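Local atomic coordinates of immunomodulatory active chitinase (Trichuris suis, PDB entry 6G9C), a protein that is a secreted helminth glycoside hydrolase family 18 protein with immunomodulatory activity, probably able to bind and cleave chitin. Residues A[92-95]-A[96-99]; A[161-164]-A[165-169]; A[261-265]-A[266-270]; A[281-284]-A[285-288]. All coordinates share one frame; numbering follows the deposited sequence.

Interaction 1. Residues A[92-95]-A[96-99]; sequences GVMK and QKSS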
ATOM      1  N   GLY A  92      -0.343  -4.346  -9.018  1.00 38.36           N
ATOM      2  CA  GLY A  92       0.886  -3.907  -9.654  1.00 37.27           C
ATOM      3  C   GLY A  92       1.001  -2.396  -9.710  1.00 39.47           C
ATOM      4  O   GLY A  92       2.074  -1.838  -9.466  1.00 35.78           O
ATOM      5  N   VAL A  93      -0.101  -1.712 -10.034  1.00 38.56           N
ATOM      6  CA  VAL A  93      -0.078  -0.253 -10.016  1.00 33.95           C
ATOM      7  C   VAL A  93       0.052   0.261  -8.587  1.00 36.59           C
ATOM      8  O   VAL A  93       0.861   1.157  -8.316  1.00 36.45           O
ATOM      9  CB  VAL A  93      -1.314   0.335 -10.723  1.00 32.67           C
ATOM     10  CG1 VAL A  93      -1.343   1.861 -10.551  1.00 31.76           C
ATOM     11  CG2 VAL A  93      -1.309  -0.016 -12.210  1.00 30.77           C
ATOM     12  N   MET A  94      -0.725  -0.304  -7.647  1.00 33.72           N
ATOM     13  CA  MET A  94      -0.638   0.129  -6.252  1.00 35.97           C
ATOM     14  C   MET A  94       0.776  -0.032  -5.692  1.00 41.50           C
ATOM     15  O   MET A  94       1.186   0.744  -4.822  1.00 38.36           O
ATOM     16  CB  MET A  94      -1.625  -0.655  -5.376  1.00 34.86           C
ATOM     17  CG  MET A  94      -3.073  -0.500  -5.761  1.00 36.39           C
ATOM     18  SD  MET A  94      -3.549   1.212  -6.050  1.00 39.37           S
ATOM     19  CE  MET A  94      -5.255   0.949  -6.557  1.00 36.27           C
ATOM     20  N   LYS A  95       1.515  -1.045  -6.163  1.00 38.92           N
ATOM     21  CA  LYS A  95       2.895  -1.272  -5.729  1.00 42.27           C
ATOM     22  C   LYS A  95       3.769  -0.038  -5.916  1.00 45.86           C
ATOM     23  O   LYS A  95       4.735   0.166  -5.169  1.00 43.51           O
ATOM     24  CB  LYS A  95       3.519  -2.419  -6.531  1.00 49.39           C
ATOM     25  CG  LYS A  95       3.230  -3.834  -6.080  1.00 58.71           C
ATOM     26  CD  LYS A  95       4.159  -4.789  -6.847  1.00 65.27           C
ATOM     27  CE  LYS A  95       3.914  -6.254  -6.520  1.00 73.54           C
ATOM     28  NZ  LYS A  95       5.049  -7.112  -6.994  1.00 73.05           N
ATOM     29  N   GLN A  96       3.484   0.765  -6.944  1.00 42.29           N
ATOM     30  CA  GLN A  96       4.304   1.933  -7.238  1.00 39.59           C
ATOM     31  C   GLN A  96       4.290   2.956  -6.113  1.00 40.33           C
ATOM     32  O   GLN A  96       5.160   3.831  -6.076  1.00 45.76           O
ATOM     33  CB  GLN A  96       3.824   2.577  -8.537  1.00 37.03           C
ATOM     34  CG  GLN A  96       3.927   1.629  -9.705  1.00 35.81           C
ATOM     35  CD  GLN A  96       5.312   1.075  -9.844  1.00 48.17           C
ATOM     36  OE1 GLN A  96       5.511  -0.144  -9.832  1.00 55.36           O
ATOM     37  NE2 GLN A  96       6.295   1.967  -9.958  1.00 41.02           N
ATOM     38  N   LYS A  97       3.327   2.868  -5.195  1.00 35.30           N
ATOM     39  CA  LYS A  97       3.334   3.753  -4.040  1.00 39.94           C
ATOM     40  C   LYS A  97       4.552   3.536  -3.155  1.00 40.61           C
ATOM     41  O   LYS A  97       4.885   4.416  -2.357  1.00 41.42           O
ATOM     42  CB  LYS A  97       2.060   3.554  -3.219  1.00 40.55           C
ATOM     43  CG  LYS A  97       0.788   3.913  -3.971  1.00 34.78           C
ATOM     44  CD  LYS A  97      -0.432   3.830  -3.043  1.00 38.52           C
ATOM     45  CE  LYS A  97      -1.690   4.326  -3.735  1.00 33.19           C
ATOM     46  NZ  LYS A  97      -2.878   4.312  -2.779  1.00 31.98           N
ATOM     47  N   SER A  98       5.209   2.376  -3.267  1.00 44.13           N
ATOM     48  CA  SER A  98       6.394   2.095  -2.460  1.00 53.32           C
ATOM     49  C   SER A  98       7.543   3.040  -2.795  1.00 53.80           C
ATOM     50  O   SER A  98       8.269   3.487  -1.900  1.00 56.00           O
ATOM     51  CB  SER A  98       6.826   0.645  -2.661  1.00 58.49           C
ATOM     52  OG  SER A  98       5.798  -0.226  -2.224  1.00 62.93           O
ATOM     53  N   SER A  99       7.734   3.353  -4.071  1.00 48.67           N
ATOM     54  CA  SER A  99       8.778   4.298  -4.448  1.00 53.49           C
ATOM     55  C   SER A  99       8.263   5.724  -4.589  1.00 49.59           C
ATOM     56  O   SER A  99       9.064   6.636  -4.806  1.00 47.02           O
ATOM     57  CB  SER A  99       9.457   3.850  -5.746  1.00 58.00           C
ATOM     58  OG  SER A  99       8.537   3.217  -6.614  1.00 66.67           O
TER

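Interaction 2. Residues A[161-164]-A[165-169]; sequences ENYL and LLCQE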
ATOM      1  N   GLU A 161     -29.357  16.976 -16.469  1.00 43.43           N
ATOM      2  CA  GLU A 161     -29.764  16.969 -15.092  1.00 39.36           C
ATOM      3  C   GLU A 161     -29.395  15.666 -14.419  1.00 41.32           C
ATOM      4  O   GLU A 161     -28.977  15.664 -13.331  1.00 41.87           O
ATOM      5  CB  GLU A 161     -31.252  17.320 -14.964  1.00 47.45           C
ATOM      6  CG  GLU A 161     -31.504  18.823 -15.049  1.00 69.11           C
ATOM      7  CD  GLU A 161     -32.964  19.234 -15.398  1.00 86.06           C
ATOM      8  OE1 GLU A 161     -33.901  18.413 -15.286  1.00 92.06           O
ATOM      9  OE2 GLU A 161     -33.182  20.389 -15.765  1.00100.04           O
ATOM     10  N   ASN A 162     -29.557  14.563 -15.068  1.00 40.02           N
ATOM     11  CA  ASN A 162     -29.175  13.289 -14.458  1.00 40.59           C
ATOM     12  C   ASN A 162     -27.683  13.235 -14.167  1.00 39.33           C
ATOM     13  O   ASN A 162     -27.256  12.703 -13.132  1.00 41.13           O
ATOM     14  CB  ASN A 162     -29.588  12.148 -15.379  1.00 41.81           C
ATOM     15  CG  ASN A 162     -31.091  12.095 -15.582  1.00 46.31           C
ATOM     16  OD1 ASN A 162     -31.856  12.509 -14.706  1.00 46.56           O
ATOM     17  ND2 ASN A 162     -31.524  11.581 -16.728  1.00 44.72           N
ATOM     18  N   TYR A 163     -26.874  13.784 -15.073  1.00 32.60           N
ATOM     19  CA  TYR A 163     -25.424  13.748 -14.880  1.00 33.95           C
ATOM     20  C   TYR A 163     -25.022  14.517 -13.624  1.00 38.93           C
ATOM     21  O   TYR A 163     -24.173  14.061 -12.844  1.00 35.19           O
ATOM     22  CB  TYR A 163     -24.732  14.324 -16.110  1.00 33.38           C
ATOM     23  CG  TYR A 163     -23.223  14.283 -16.038  1.00 35.35           C
ATOM     24  CD1 TYR A 163     -22.520  13.155 -16.433  1.00 37.55           C
ATOM     25  CD2 TYR A 163     -22.502  15.382 -15.585  1.00 34.86           C
ATOM     26  CE1 TYR A 163     -21.125  13.118 -16.383  1.00 32.40           C
ATOM     27  CE2 TYR A 163     -21.114  15.354 -15.530  1.00 31.72           C
ATOM     28  CZ  TYR A 163     -20.436  14.223 -15.923  1.00 35.58           C
ATOM     29  OH  TYR A 163     -19.059  14.218 -15.857  1.00 30.72           O
ATOM     30  N   LEU A 164     -25.629  15.685 -13.413  1.00 37.81           N
ATOM     31  CA  LEU A 164     -25.340  16.476 -12.223  1.00 42.59           C
ATOM     32  C   LEU A 164     -25.797  15.757 -10.960  1.00 40.84           C
ATOM     33  O   LEU A 164     -25.084  15.745  -9.948  1.00 37.27           O
ATOM     34  CB  LEU A 164     -26.014  17.843 -12.334  1.00 40.96           C
ATOM     35  CG  LEU A 164     -25.949  18.706 -11.070  1.00 40.94           C
ATOM     36  CD1 LEU A 164     -24.500  19.038 -10.763  1.00 37.89           C
ATOM     37  CD2 LEU A 164     -26.802  19.963 -11.175  1.00 41.42           C
ATOM     38  N   LEU A 165     -26.992  15.159 -10.998  1.00 38.44           N
ATOM     39  CA  LEU A 165     -27.475  14.383  -9.859  1.00 40.55           C
ATOM     40  C   LEU A 165     -26.528  13.229  -9.548  1.00 41.00           C
ATOM     41  O   LEU A 165     -26.154  13.008  -8.389  1.00 37.23           O
ATOM     42  CB  LEU A 165     -28.881  13.863 -10.140  1.00 39.52           C
ATOM     43  CG  LEU A 165     -30.013  14.887 -10.002  1.00 44.29           C
ATOM     44  CD1 LEU A 165     -31.284  14.386 -10.684  1.00 46.73           C
ATOM     45  CD2 LEU A 165     -30.279  15.260  -8.539  1.00 45.39           C
ATOM     46  N   LEU A 166     -26.127  12.481 -10.578  1.00 33.78           N
ATOM     47  CA  LEU A 166     -25.151  11.414 -10.380  1.00 32.54           C
ATOM     48  C   LEU A 166     -23.897  11.933  -9.671  1.00 33.65           C
ATOM     49  O   LEU A 166     -23.434  11.340  -8.685  1.00 30.60           O
ATOM     50  CB  LEU A 166     -24.796  10.781 -11.727  1.00 31.59           C
ATOM     51  CG  LEU A 166     -23.665   9.748 -11.734  1.00 33.26           C
ATOM     52  CD1 LEU A 166     -24.042   8.535 -10.911  1.00 35.64           C
ATOM     53  CD2 LEU A 166     -23.346   9.344 -13.159  1.00 38.78           C
ATOM     54  N   CYS A 167     -23.346  13.059 -10.138  1.00 32.70           N
ATOM     55  CA  CYS A 167     -22.118  13.573  -9.530  1.00 33.87           C
ATOM     56  C   CYS A 167     -22.350  14.066  -8.101  1.00 34.53           C
ATOM     57  O   CYS A 167     -21.521  13.817  -7.217  1.00 33.42           O
ATOM     58  CB  CYS A 167     -21.521  14.682 -10.391  1.00 34.84           C
ATOM     59  SG  CYS A 167     -20.862  14.093 -11.958  1.00 32.77           S
ATOM     60  N   GLN A 168     -23.470  14.749  -7.843  1.00 33.07           N
ATOM     61  CA  GLN A 168     -23.750  15.190  -6.483  1.00 32.32           C
ATOM     62  C   GLN A 168     -23.911  13.996  -5.546  1.00 38.79           C
ATOM     63  O   GLN A 168     -23.444  14.028  -4.401  1.00 37.16           O
ATOM     64  CB  GLN A 168     -25.013  16.063  -6.462  1.00 36.08           C
ATOM     65  CG  GLN A 168     -24.846  17.391  -7.191  1.00 38.43           C
ATOM     66  CD  GLN A 168     -26.169  18.101  -7.386  1.00 43.25           C
ATOM     67  OE1 GLN A 168     -27.219  17.459  -7.453  1.00 43.90           O
ATOM     68  NE2 GLN A 168     -26.132  19.429  -7.457  1.00 46.77           N
ATOM     69  N   GLU A 169     -24.575  12.932  -6.019  1.00 35.16           N
ATOM     70  CA  GLU A 169     -24.808  11.763  -5.172  1.00 33.43           C
ATOM     71  C   GLU A 169     -23.527  10.951  -4.946  1.00 38.88           C
ATOM     72  O   GLU A 169     -23.335  10.392  -3.855  1.00 34.78           O
ATOM     73  CB  GLU A 169     -25.911  10.897  -5.781  1.00 34.31           C
ATOM     74  CG  GLU A 169     -27.309  11.562  -5.661  1.00 38.04           C
ATOM     75  CD  GLU A 169     -28.351  11.009  -6.629  1.00 43.75           C
ATOM     76  OE1 GLU A 169     -28.160   9.904  -7.177  1.00 44.78           O
ATOM     77  OE2 GLU A 169     -29.373  11.697  -6.842  1.00 42.46           O
TER

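Interaction 3. Residues A[261-265]-A[266-270]; sequences KGMPK and KQIII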
ATOM      1  N   LYS A 261     -17.532  29.353 -18.623  1.00 46.00           N
ATOM      2  CA  LYS A 261     -18.776  28.730 -18.197  1.00 49.00           C
ATOM      3  C   LYS A 261     -18.872  28.569 -16.687  1.00 51.33           C
ATOM      4  O   LYS A 261     -19.938  28.199 -16.189  1.00 46.21           O
ATOM      5  CB  LYS A 261     -18.934  27.367 -18.870  1.00 47.01           C
ATOM      6  CG  LYS A 261     -19.139  27.464 -20.370  1.00 51.10           C
ATOM      7  CD  LYS A 261     -20.592  27.689 -20.708  1.00 51.15           C
ATOM      8  CE  LYS A 261     -21.425  26.458 -20.390  1.00 46.05           C
ATOM      9  NZ  LYS A 261     -22.843  26.658 -20.822  1.00 46.17           N
ATOM     10  N   GLY A 262     -17.791  28.811 -15.950  1.00 50.45           N
ATOM     11  CA  GLY A 262     -17.888  28.857 -14.505  1.00 41.97           C
ATOM     12  C   GLY A 262     -17.040  27.853 -13.753  1.00 44.71           C
ATOM     13  O   GLY A 262     -17.189  27.719 -12.537  1.00 42.00           O
ATOM     14  N   MET A 263     -16.142  27.149 -14.448  1.00 45.48           N
ATOM     15  CA  MET A 263     -15.236  26.219 -13.787  1.00 37.80           C
ATOM     16  C   MET A 263     -13.954  26.947 -13.410  1.00 41.41           C
ATOM     17  O   MET A 263     -13.255  27.447 -14.303  1.00 42.29           O
ATOM     18  CB  MET A 263     -14.922  25.030 -14.682  1.00 36.11           C
ATOM     19  CG  MET A 263     -14.010  23.974 -14.041  1.00 38.07           C
ATOM     20  SD  MET A 263     -14.788  23.116 -12.650  1.00 37.73           S
ATOM     21  CE  MET A 263     -16.056  22.170 -13.497  1.00 34.87           C
ATOM     22  N   PRO A 264     -13.621  27.053 -12.122  1.00 45.35           N
ATOM     23  CA  PRO A 264     -12.385  27.748 -11.732  1.00 45.45           C
ATOM     24  C   PRO A 264     -11.153  27.135 -12.399  1.00 40.82           C
ATOM     25  O   PRO A 264     -11.044  25.915 -12.561  1.00 38.48           O
ATOM     26  CB  PRO A 264     -12.354  27.582 -10.208  1.00 44.05           C
ATOM     27  CG  PRO A 264     -13.812  27.378  -9.813  1.00 39.68           C
ATOM     28  CD  PRO A 264     -14.414  26.611 -10.961  1.00 41.23           C
ATOM     29  N   LYS A 265     -10.228  28.010 -12.805  1.00 41.58           N
ATOM     30  CA  LYS A 265      -9.077  27.581 -13.602  1.00 37.71           C
ATOM     31  C   LYS A 265      -8.256  26.506 -12.898  1.00 35.46           C
ATOM     32  O   LYS A 265      -7.672  25.638 -13.560  1.00 36.02           O
ATOM     33  CB  LYS A 265      -8.180  28.781 -13.915  1.00 42.50           C
ATOM     34  CG  LYS A 265      -8.628  29.676 -15.059  1.00 49.07           C
ATOM     35  CD  LYS A 265      -7.498  30.650 -15.399  1.00 56.11           C
ATOM     36  CE  LYS A 265      -7.884  31.642 -16.477  1.00 68.08           C
ATOM     37  NZ  LYS A 265      -7.748  31.066 -17.839  1.00 71.44           N
ATOM     38  N   LYS A 266      -8.186  26.547 -11.564  1.00 41.77           N
ATOM     39  CA  LYS A 266      -7.377  25.561 -10.856  1.00 40.66           C
ATOM     40  C   LYS A 266      -8.021  24.183 -10.841  1.00 39.67           C
ATOM     41  O   LYS A 266      -7.360  23.211 -10.446  1.00 35.15           O
ATOM     42  CB  LYS A 266      -7.091  26.037  -9.428  1.00 42.32           C
ATOM     43  CG  LYS A 266      -6.207  27.293  -9.364  1.00 57.32           C
ATOM     44  CD  LYS A 266      -5.017  27.233 -10.341  1.00 61.88           C
ATOM     45  CE  LYS A 266      -3.871  26.374  -9.811  1.00 69.37           C
ATOM     46  NZ  LYS A 266      -2.631  26.491 -10.637  1.00 71.49           N
ATOM     47  N   GLN A 267      -9.272  24.077 -11.290  1.00 33.27           N
ATOM     48  CA  GLN A 267      -9.948  22.801 -11.470  1.00 31.72           C
ATOM     49  C   GLN A 267      -9.921  22.307 -12.913  1.00 33.30           C
ATOM     50  O   GLN A 267     -10.419  21.211 -13.188  1.00 33.97           O
ATOM     51  CB  GLN A 267     -11.403  22.908 -10.978  1.00 30.59           C
ATOM     52  CG  GLN A 267     -11.510  22.906  -9.449  1.00 30.05           C
ATOM     53  CD  GLN A 267     -12.931  23.140  -8.951  1.00 36.91           C
ATOM     54  OE1 GLN A 267     -13.331  24.273  -8.684  1.00 41.58           O
ATOM     55  NE2 GLN A 267     -13.694  22.062  -8.812  1.00 38.95           N
ATOM     56  N   ILE A 268      -9.354  23.076 -13.842  1.00 32.12           N
ATOM     57  CA  ILE A 268      -9.296  22.683 -15.246  1.00 29.86           C
ATOM     58  C   ILE A 268      -7.919  22.091 -15.507  1.00 32.76           C
ATOM     59  O   ILE A 268      -6.913  22.810 -15.476  1.00 31.45           O
ATOM     60  CB  ILE A 268      -9.569  23.868 -16.185  1.00 33.69           C
ATOM     61  CG1 ILE A 268     -10.969  24.443 -15.938  1.00 31.17           C
ATOM     62  CG2 ILE A 268      -9.401  23.418 -17.641  1.00 33.36           C
ATOM     63  CD1 ILE A 268     -11.178  25.856 -16.524  1.00 33.67           C
ATOM     64  N   ILE A 269      -7.865  20.788 -15.780  1.00 28.66           N
ATOM     65  CA  ILE A 269      -6.606  20.092 -16.028  1.00 26.71           C
ATOM     66  C   ILE A 269      -6.487  19.841 -17.523  1.00 30.76           C
ATOM     67  O   ILE A 269      -7.363  19.205 -18.122  1.00 28.96           O
ATOM     68  CB  ILE A 269      -6.522  18.773 -15.243  1.00 24.06           C
ATOM     69  CG1 ILE A 269      -6.992  18.966 -13.788  1.00 27.23           C
ATOM     70  CG2 ILE A 269      -5.080  18.213 -15.298  1.00 21.42           C
ATOM     71  CD1 ILE A 269      -6.291  20.098 -13.019  1.00 29.63           C
ATOM     72  N   ILE A 270      -5.385  20.296 -18.119  1.00 30.43           N
ATOM     73  CA  ILE A 270      -5.233  20.310 -19.574  1.00 32.50           C
ATOM     74  C   ILE A 270      -4.725  18.954 -20.059  1.00 27.65           C
ATOM     75  O   ILE A 270      -3.659  18.490 -19.635  1.00 28.70           O
ATOM     76  CB  ILE A 270      -4.281  21.430 -20.016  1.00 31.99           C
ATOM     77  CG1 ILE A 270      -4.759  22.784 -19.476  1.00 37.04           C
ATOM     78  CG2 ILE A 270      -4.145  21.436 -21.552  1.00 31.45           C
ATOM     79  CD1 ILE A 270      -6.124  23.184 -19.953  1.00 42.03           C
TER

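Interaction 4. Residues A[281-284]-A[285-288]; sequences LSDA and SKTD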
ATOM      1  N   LEU A 281      -2.890   9.856 -47.567  1.00 40.98           N
ATOM      2  CA  LEU A 281      -3.118  10.995 -48.444  1.00 41.09           C
ATOM      3  C   LEU A 281      -3.697  10.547 -49.779  1.00 45.12           C
ATOM      4  O   LEU A 281      -3.342   9.487 -50.304  1.00 43.44           O
ATOM      5  CB  LEU A 281      -1.806  11.742 -48.685  1.00 34.72           C
ATOM      6  CG  LEU A 281      -1.142  12.350 -47.448  1.00 35.42           C
ATOM      7  CD1 LEU A 281       0.268  12.782 -47.783  1.00 37.27           C
ATOM      8  CD2 LEU A 281      -1.964  13.530 -46.957  1.00 35.60           C
ATOM      9  N   SER A 282      -4.590  11.371 -50.335  1.00 43.67           N
ATOM     10  CA  SER A 282      -5.047  11.138 -51.701  1.00 43.15           C
ATOM     11  C   SER A 282      -3.930  11.370 -52.702  1.00 46.91           C
ATOM     12  O   SER A 282      -3.890  10.715 -53.748  1.00 51.57           O
ATOM     13  CB  SER A 282      -6.220  12.055 -52.035  1.00 39.63           C
ATOM     14  OG  SER A 282      -7.263  11.888 -51.103  1.00 45.40           O
ATOM     15  N   ASP A 283      -3.030  12.299 -52.399  1.00 44.75           N
ATOM     16  CA  ASP A 283      -1.985  12.735 -53.318  1.00 45.07           C
ATOM     17  C   ASP A 283      -0.703  12.888 -52.513  1.00 46.93           C
ATOM     18  O   ASP A 283      -0.601  13.788 -51.673  1.00 46.02           O
ATOM     19  CB  ASP A 283      -2.374  14.051 -53.995  1.00 52.46           C
ATOM     20  CG  ASP A 283      -1.422  14.452 -55.098  1.00 59.19           C
ATOM     21  OD1 ASP A 283      -0.207  14.172 -54.988  1.00 63.09           O
ATOM     22  OD2 ASP A 283      -1.887  15.069 -56.078  1.00 62.01           O
ATOM     23  N   ALA A 284       0.282  12.029 -52.786  1.00 44.92           N
ATOM     24  CA  ALA A 284       1.520  12.044 -52.014  1.00 48.85           C
ATOM     25  C   ALA A 284       2.307  13.337 -52.188  1.00 48.37           C
ATOM     26  O   ALA A 284       3.185  13.627 -51.369  1.00 49.47           O
ATOM     27  CB  ALA A 284       2.392  10.851 -52.403  1.00 51.09           C
ATOM     28  N   SER A 285       2.025  14.114 -53.233  1.00 44.70           N
ATOM     29  CA  SER A 285       2.651  15.413 -53.431  1.00 45.77           C
ATOM     30  C   SER A 285       1.944  16.544 -52.688  1.00 46.27           C
ATOM     31  O   SER A 285       2.433  17.678 -52.709  1.00 47.76           O
ATOM     32  CB  SER A 285       2.699  15.747 -54.926  1.00 55.52           C
ATOM     33  OG  SER A 285       1.387  15.974 -55.425  1.00 61.09           O
ATOM     34  N   LYS A 286       0.805  16.277 -52.056  1.00 43.34           N
ATOM     35  CA  LYS A 286       0.044  17.280 -51.310  1.00 37.90           C
ATOM     36  C   LYS A 286       0.102  16.865 -49.847  1.00 37.96           C
ATOM     37  O   LYS A 286      -0.594  15.935 -49.435  1.00 37.09           O
ATOM     38  CB  LYS A 286      -1.397  17.373 -51.803  1.00 39.64           C
ATOM     39  CG  LYS A 286      -1.556  18.040 -53.161  1.00 42.70           C
ATOM     40  CD  LYS A 286      -2.994  17.911 -53.643  1.00 48.89           C
ATOM     41  CE  LYS A 286      -3.264  18.771 -54.873  1.00 54.99           C
ATOM     42  NZ  LYS A 286      -4.588  18.431 -55.474  1.00 61.77           N
ATOM     43  N   THR A 287       0.946  17.543 -49.069  1.00 41.21           N
ATOM     44  CA  THR A 287       1.246  17.104 -47.711  1.00 35.92           C
ATOM     45  C   THR A 287       1.008  18.187 -46.664  1.00 37.37           C
ATOM     46  O   THR A 287       1.420  18.013 -45.507  1.00 36.52           O
ATOM     47  CB  THR A 287       2.698  16.613 -47.615  1.00 41.07           C
ATOM     48  OG1 THR A 287       3.580  17.728 -47.791  1.00 40.06           O
ATOM     49  CG2 THR A 287       3.002  15.572 -48.706  1.00 40.54           C
ATOM     50  N   ASP A 288       0.356  19.293 -47.019  1.00 40.07           N
ATOM     51  CA  ASP A 288       0.083  20.324 -46.026  1.00 41.19           C
ATOM     52  C   ASP A 288      -1.016  19.876 -45.065  1.00 36.76           C
ATOM     53  O   ASP A 288      -1.746  18.911 -45.310  1.00 34.45           O
ATOM     54  CB  ASP A 288      -0.338  21.633 -46.696  1.00 44.44           C
ATOM     55  CG  ASP A 288       0.808  22.325 -47.391  1.00 57.33           C
ATOM     56  OD1 ASP A 288       1.908  21.733 -47.452  1.00 60.24           O
ATOM     57  OD2 ASP A 288       0.611  23.464 -47.867  1.00 65.09           O
TER
HETATM   58  O   HOH W   1      -4.612  15.737 -56.337  1.00 53.30           O

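Interaction 1. Residues A[92-95]-A[96-99]
V93, M94 and K95 each turn a carbonyl forward to the residue three places on, so three backbone acceptors are taken up in succession. Q96 N gives its hydrogen to V93 O at 3.0 Å, K97 N to M94 O at 3.0 Å, and S98 N to K95 O at 3.0 Å, the last of these bonds the straightest with 165° at the hydrogen. In all three the donor stands well above the carbonyl plane, as fits bonds that span only three residues. Through these successive i-to-i+3 bonds the chain leaves helix 85-94 at the protein surface and enters the loop before strand 104-110 of the TIM barrel expected for family 18. Each new side chain folds back over the acceptor of its own N-H: the CG of Q96 lies 3.4 Å from V93 O, and the CG of K97 3.3 Å from M94 O. From there K97 reaches out fully extended (chi2 -174°), its CE passing 4.3 Å from the SD of M94, and its ammonium ends in a salt bridge with D146. S98 OG sits 3.2 Å from K95 O, a weak bond; its proton is not settled, since the hydroxyl also hydrogen-bonds to OG of S98 of the second subunit. The NZ of K95 likewise donates across the dimer interface, to the backbone O of S98 of the second subunit.

Interaction 2. Residues A[161-164]-A[165-169]
Helix 160-181 links strands 147-151 and 187-193 in one beta-alpha-beta unit of the barrel, and its early turns are bonded in regular alpha fashion. Y163 and C167 meet on the side of the helix that faces the strands. The thiol sulfur lies over one face of the phenol ring, 4.1 Å from its centroid and 24° off the normal, displaced toward the rim so that CE2 is the nearest ring atom at 3.8 Å from SG. This is a Cys sulfur-aromatic contact. With CG of Y163 anti to the backbone N (chi1 -178°), the ring is carried out from the helix flank, and SG of C167, beside its own N, reaches back to it. The ring also meets W152 at a steep angle and Y203 edge-to-face, and L150 of strand 147-151 touches both Y163 and C167, so the pair lies between the helix and that strand. On the next flank of the helix, L164 and Q168 pair. The side-chain amide of Q168 lies across the isobutyl group, its NE2 3.7 Å from CG of L164, and its CG rests 3.2 Å from L164 O. That same carbonyl receives Q168 N at 2.8 Å. The matching bond from L166 N to N162 O is also 2.8 Å and runs nearly straight, 171° at the hydrogen. L208 and A207 of helix 205-211 pack on L164, whereas L166 touches R129, W152 and L150.

Interaction 3. Residues A[261-265]-A[266-270]
P264 O takes the shortest bond of this turn, from Q267 N at 2.9 Å, with the donor well above the carbonyl plane. One residue along, I268 N reaches K265 O at 3.1 Å, and these two bonds wind 264-268 into a short 3-10 segment. The side chains of Q267 and I268 fold back on the residues leading into it. The proline ring and the Q267 side chain lie side by side and point the same way, with OE1 of Q267 3.3 Å from CG of P264. The other end of the amide, NE2, donates to A209 O on helix 205-211, which fixes how the amide is turned. In the barrel this is the link from helix 251-261 into strand 268-281: G262 ends the helix in a Schellman motif with positive phi (120°), and the 3-10 segment then redirects the chain into the strand. M263 supplies the buried side of the link. Its bent chain crosses Q267 at about a right angle, SD 3.8 Å from the Q267 CB, while its CG packs 3.6 Å from CG1 of I268. The CD1 of I268 comes still closer to the M263 backbone, 3.4 Å from O. V205 and A209 of helix 205-211 and V215 of strand 214-218 touch M263, and W258 touches I268 from helix 251-261. The ammonium of K266 points outward from the turn, donating to Y362 O.

Interaction 4. Residues A[281-284]-A[285-288]
S285 N donates to D283 OD1 at 2.8 Å, from the anti side of the carboxylate and 23° out of its plane, and so forms an Asx turn. OG of S285 also donates to D283 OD1, but at a very short 2.4 Å, a length that is doubtful. The serine hydroxyl can reach because it stands between its own N and carbonyl carbon (chi1 68°). The other carboxylate oxygen, OD2, faces K286. Its NZ is 4.4 Å away, beyond a salt bridge, and a water fills the step, donating to OD2 of D283 at 2.8 Å and accepting from NZ of K286 at 2.8 Å. K286 N bonds to D283 O at 2.9 Å and closes a type I beta turn from D283 to K286, with the aspartate in the first position. Beyond the turn, the methyl CG2 of T287 sits 3.3 Å from A284 O, and both methyls of L281, CD1 and CD2, lie 3.7 Å from K286 O. L281, the last residue of strand 268-281, pairs its backbone with N339 and packs on T230 and A291. W341 of strand 340-343 donates its indole NE1 to T287 O, so the exposed turn is tied to the neighbouring antiparallel strand.

In the fold
All four contacts are local, yet they sit at different depths of the same family 18 domain. Interaction 3 is nearest the centre of the chain and, like interaction 2, is partly buried; both pack against helix 205-211, and their nearest atoms are about 9 Å apart. Sulfur and hydrocarbon do most of the side-chain work in these two. Interactions 1 and 4 are surface contacts on opposite sides of the chain's centre, about 47 Å between centres, and their chemistry is largely polar. Interaction 1 sends K95 and S98 to the second subunit and K97 to D146, whereas interaction 4 bridges its charges with water. Interactions 3 and 4 lie at the two ends of strand 268-281.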